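Local coordinates for protein alpha-1,2-mannosidase (PDB 2WW2) that probably hydrolyses alpha-mannosides with inversion of configuration, as a calcium-dependent glycoside hydrolase of family GH92, at residues N27-V32 with F40-T45. Sequence-based numbering, arbitrary orientation.
Sequences NTYPAV and FWSPQT
Val32 and Trp41 join the two segments through a reciprocal pair of backbone hydrogen bonds, Val32 N to Trp41 O at 2.8 Å and the longer, more bent Trp41 N to Val32 O at 3.0 Å. Next to this single antiparallel bridge, the Ser42 hydroxyl lies against Tyr29, its OG 3.4 Å from Tyr29 CB, while Ser42 CB touches Tyr29 CD1. A chi1 of 176° sets OG beside the carbonyl carbon of Ser42, from where it donates to Pro43 O at 2.8 Å. With the hydroxyl gone, as in an alanine here, Pro43 O would probably be left without this donor and a small gap would open beside Tyr29 CB and CD1. Farther along, Pro30 and Pro43 meet tip to tip, CG to CG at 3.6 Å. The side chains of Tyr29 and Phe40 cross at about a right angle, with Tyr29 OH at the edge of the Phe40 ring, near its plane, 3.7 Å from Phe40 CD2. The loop meets one edge of strand 40-44 at the bridge; on the other edge Phe40, Ser42 and Gln44 pair by backbone hydrogen bonds with strand 60-67 in the antiparallel beta architecture of the GH92 N-terminal domain. Pro30 centres an inverse gamma turn that bends the loop just before the bridge. The Tyr29 hydroxyl is hydrogen-bonded to Gln69 O, and Phe40 makes a cation-pi contact with Arg299.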
ATOM      1  N   ASN A  27     -12.054 -20.505  13.696  1.00 19.80           N
ATOM      2  CA  ASN A  27     -11.486 -21.597  14.486  1.00 19.17           C
ATOM      3  C   ASN A  27     -10.289 -22.245  13.799  1.00 19.52           C
ATOM      4  O   ASN A  27     -10.178 -22.236  12.590  1.00 20.16           O
ATOM      5  CB  ASN A  27     -12.535 -22.695  14.718  1.00 19.28           C
ATOM      6  CG  ASN A  27     -13.276 -22.546  16.045  1.00 17.93           C
ATOM      7  OD1 ASN A  27     -12.780 -21.934  17.016  1.00 13.18           O
ATOM      8  ND2 ASN A  27     -14.469 -23.126  16.095  1.00 17.04           N
ATOM      9  N   THR A  28      -9.411 -22.860  14.572  1.00 19.45           N
ATOM     10  CA  THR A  28      -8.261 -23.519  13.970  1.00 18.96           C
ATOM     11  C   THR A  28      -8.078 -24.936  14.475  1.00 17.48           C
ATOM     12  O   THR A  28      -7.004 -25.509  14.278  1.00 19.19           O
ATOM     13  CB  THR A  28      -6.938 -22.739  14.221  1.00 19.16           C
ATOM     14  OG1 THR A  28      -6.657 -22.712  15.625  1.00 20.35           O
ATOM     15  CG2 THR A  28      -7.015 -21.281  13.683  1.00 20.52           C
ATOM     16  N   TYR A  29      -9.101 -25.529  15.094  1.00 14.91           N
ATOM     17  CA  TYR A  29      -8.871 -26.849  15.709  1.00 11.88           C
ATOM     18  C   TYR A  29      -9.355 -28.036  14.874  1.00 10.36           C
ATOM     19  O   TYR A  29     -10.379 -27.963  14.209  1.00 10.16           O
ATOM     20  CB  TYR A  29      -9.403 -26.929  17.155  1.00 10.48           C
ATOM     21  CG  TYR A  29     -10.915 -26.841  17.353  1.00 10.62           C
ATOM     22  CD1 TYR A  29     -11.717 -27.982  17.312  1.00  7.61           C
ATOM     23  CD2 TYR A  29     -11.526 -25.617  17.612  1.00 10.01           C
ATOM     24  CE1 TYR A  29     -13.107 -27.910  17.547  1.00  8.50           C
ATOM     25  CE2 TYR A  29     -12.907 -25.523  17.843  1.00 10.78           C
ATOM     26  CZ  TYR A  29     -13.685 -26.673  17.810  1.00  8.93           C
ATOM     27  OH  TYR A  29     -15.048 -26.598  18.035  1.00  9.63           O
ATOM     28  N   PRO A  30      -8.609 -29.150  14.934  1.00  8.74           N
ATOM     29  CA  PRO A  30      -8.944 -30.313  14.097  1.00  8.67           C
ATOM     30  C   PRO A  30     -10.076 -31.149  14.717  1.00  8.53           C
ATOM     31  O   PRO A  30      -9.830 -32.171  15.342  1.00  8.60           O
ATOM     32  CB  PRO A  30      -7.635 -31.105  14.051  1.00  8.03           C
ATOM     33  CG  PRO A  30      -6.960 -30.763  15.400  1.00  8.36           C
ATOM     34  CD  PRO A  30      -7.362 -29.324  15.700  1.00  7.94           C
ATOM     35  N   ALA A  31     -11.313 -30.694  14.562  1.00  7.86           N
ATOM     36  CA  ALA A  31     -12.455 -31.291  15.250  1.00  7.70           C
ATOM     37  C   ALA A  31     -12.675 -32.770  14.897  1.00  8.02           C
ATOM     38  O   ALA A  31     -12.813 -33.149  13.719  1.00  8.21           O
ATOM     39  CB  ALA A  31     -13.706 -30.493  14.945  1.00  7.56           C
ATOM     40  N   VAL A  32     -12.716 -33.594  15.933  1.00  8.09           N
ATOM     41  CA  VAL A  32     -13.118 -34.993  15.809  1.00  7.89           C
ATOM     42  C   VAL A  32     -14.610 -35.056  16.155  1.00  8.05           C
ATOM     43  O   VAL A  32     -15.039 -34.647  17.252  1.00  8.22           O
ATOM     44  CB  VAL A  32     -12.319 -35.866  16.768  1.00  7.41           C
ATOM     45  CG1 VAL A  32     -12.790 -37.343  16.693  1.00  7.91           C
ATOM     46  CG2 VAL A  32     -10.826 -35.756  16.443  1.00  8.01           C
ATOM     47  N   PHE A  40     -18.031 -32.092  20.333  1.00  6.64           N
ATOM     48  CA  PHE A  40     -16.829 -32.302  19.490  1.00  6.99           C
ATOM     49  C   PHE A  40     -15.661 -32.620  20.391  1.00  7.36           C
ATOM     50  O   PHE A  40     -15.697 -32.315  21.594  1.00  6.84           O
ATOM     51  CB  PHE A  40     -16.435 -31.064  18.694  1.00  7.10           C
ATOM     52  CG  PHE A  40     -17.442 -30.624  17.636  1.00  8.02           C
ATOM     53  CD1 PHE A  40     -18.476 -31.463  17.231  1.00  7.77           C
ATOM     54  CD2 PHE A  40     -17.306 -29.363  17.035  1.00  7.81           C
ATOM     55  CE1 PHE A  40     -19.396 -31.062  16.250  1.00  9.29           C
ATOM     56  CE2 PHE A  40     -18.219 -28.932  16.039  1.00  8.76           C
ATOM     57  CZ  PHE A  40     -19.260 -29.772  15.655  1.00  8.48           C
ATOM     58  N   TRP A  41     -14.604 -33.186  19.806  1.00  6.55           N
ATOM     59  CA  TRP A  41     -13.386 -33.488  20.560  1.00  7.49           C
ATOM     60  C   TRP A  41     -12.193 -32.888  19.818  1.00  7.58           C
ATOM     61  O   TRP A  41     -12.195 -32.831  18.581  1.00  7.66           O
ATOM     62  CB  TRP A  41     -13.231 -35.017  20.784  1.00  7.53           C
ATOM     63  CG  TRP A  41     -14.211 -35.479  21.848  1.00  8.29           C
ATOM     64  CD1 TRP A  41     -15.553 -35.748  21.682  1.00  7.29           C
ATOM     65  CD2 TRP A  41     -13.939 -35.621  23.246  1.00  7.67           C
ATOM     66  NE1 TRP A  41     -16.117 -36.064  22.911  1.00  8.84           N
ATOM     67  CE2 TRP A  41     -15.148 -35.986  23.878  1.00  8.56           C
ATOM     68  CE3 TRP A  41     -12.781 -35.474  24.027  1.00  9.89           C
ATOM     69  CZ2 TRP A  41     -15.227 -36.235  25.251  1.00  9.03           C
ATOM     70  CZ3 TRP A  41     -12.869 -35.714  25.395  1.00  9.66           C
ATOM     71  CH2 TRP A  41     -14.078 -36.090  25.985  1.00 10.42           C
ATOM     72  N   SER A  42     -11.193 -32.416  20.563  1.00  7.82           N
ATOM     73  CA  SER A  42      -9.978 -31.856  19.927  1.00  7.62           C
ATOM     74  C   SER A  42      -8.770 -31.944  20.851  1.00  6.84           C
ATOM     75  O   SER A  42      -8.906 -31.797  22.054  1.00  6.67           O
ATOM     76  CB  SER A  42     -10.238 -30.357  19.630  1.00  7.80           C
ATOM     77  OG  SER A  42      -9.095 -29.686  19.098  1.00  9.48           O
ATOM     78  N   PRO A  43      -7.573 -32.084  20.277  1.00  6.08           N
ATOM     79  CA  PRO A  43      -6.362 -31.821  21.031  1.00  5.93           C
ATOM     80  C   PRO A  43      -6.324 -30.368  21.506  1.00  6.63           C
ATOM     81  O   PRO A  43      -6.880 -29.452  20.842  1.00  7.04           O
ATOM     82  CB  PRO A  43      -5.234 -32.047  19.996  1.00  6.48           C
ATOM     83  CG  PRO A  43      -5.914 -31.804  18.653  1.00  5.07           C
ATOM     84  CD  PRO A  43      -7.303 -32.371  18.855  1.00  6.24           C
ATOM     85  N   GLN A  44      -5.674 -30.162  22.641  1.00  6.27           N
ATOM     86  CA  GLN A  44      -5.551 -28.822  23.222  1.00  7.61           C
ATOM     87  C   GLN A  44      -4.071 -28.504  23.502  1.00  7.79           C
ATOM     88  O   GLN A  44      -3.398 -29.239  24.240  1.00  7.50           O
ATOM     89  CB  GLN A  44      -6.357 -28.728  24.522  1.00  6.77           C
ATOM     90  CG  GLN A  44      -6.120 -27.416  25.299  1.00  8.98           C
ATOM     91  CD  GLN A  44      -6.717 -27.476  26.697  1.00 10.40           C
ATOM     92  OE1 GLN A  44      -7.392 -28.446  27.048  1.00 13.70           O
ATOM     93  NE2 GLN A  44      -6.473 -26.439  27.500  1.00  9.07           N
ATOM     94  N   THR A  45      -3.574 -27.421  22.907  1.00  6.98           N
ATOM     95  CA  THR A  45      -2.224 -26.928  23.214  1.00  8.24           C
ATOM     96  C   THR A  45      -2.269 -25.661  24.067  1.00  9.03           C
ATOM     97  O   THR A  45      -1.334 -25.384  24.828  1.00  9.70           O
ATOM     98  CB  THR A  45      -1.405 -26.623  21.929  1.00  8.31           C
ATOM     99  OG1 THR A  45      -2.044 -25.588  21.185  1.00  8.51           O
ATOM    100  CG2 THR A  45      -1.333 -27.844  21.044  1.00  7.56           C
TER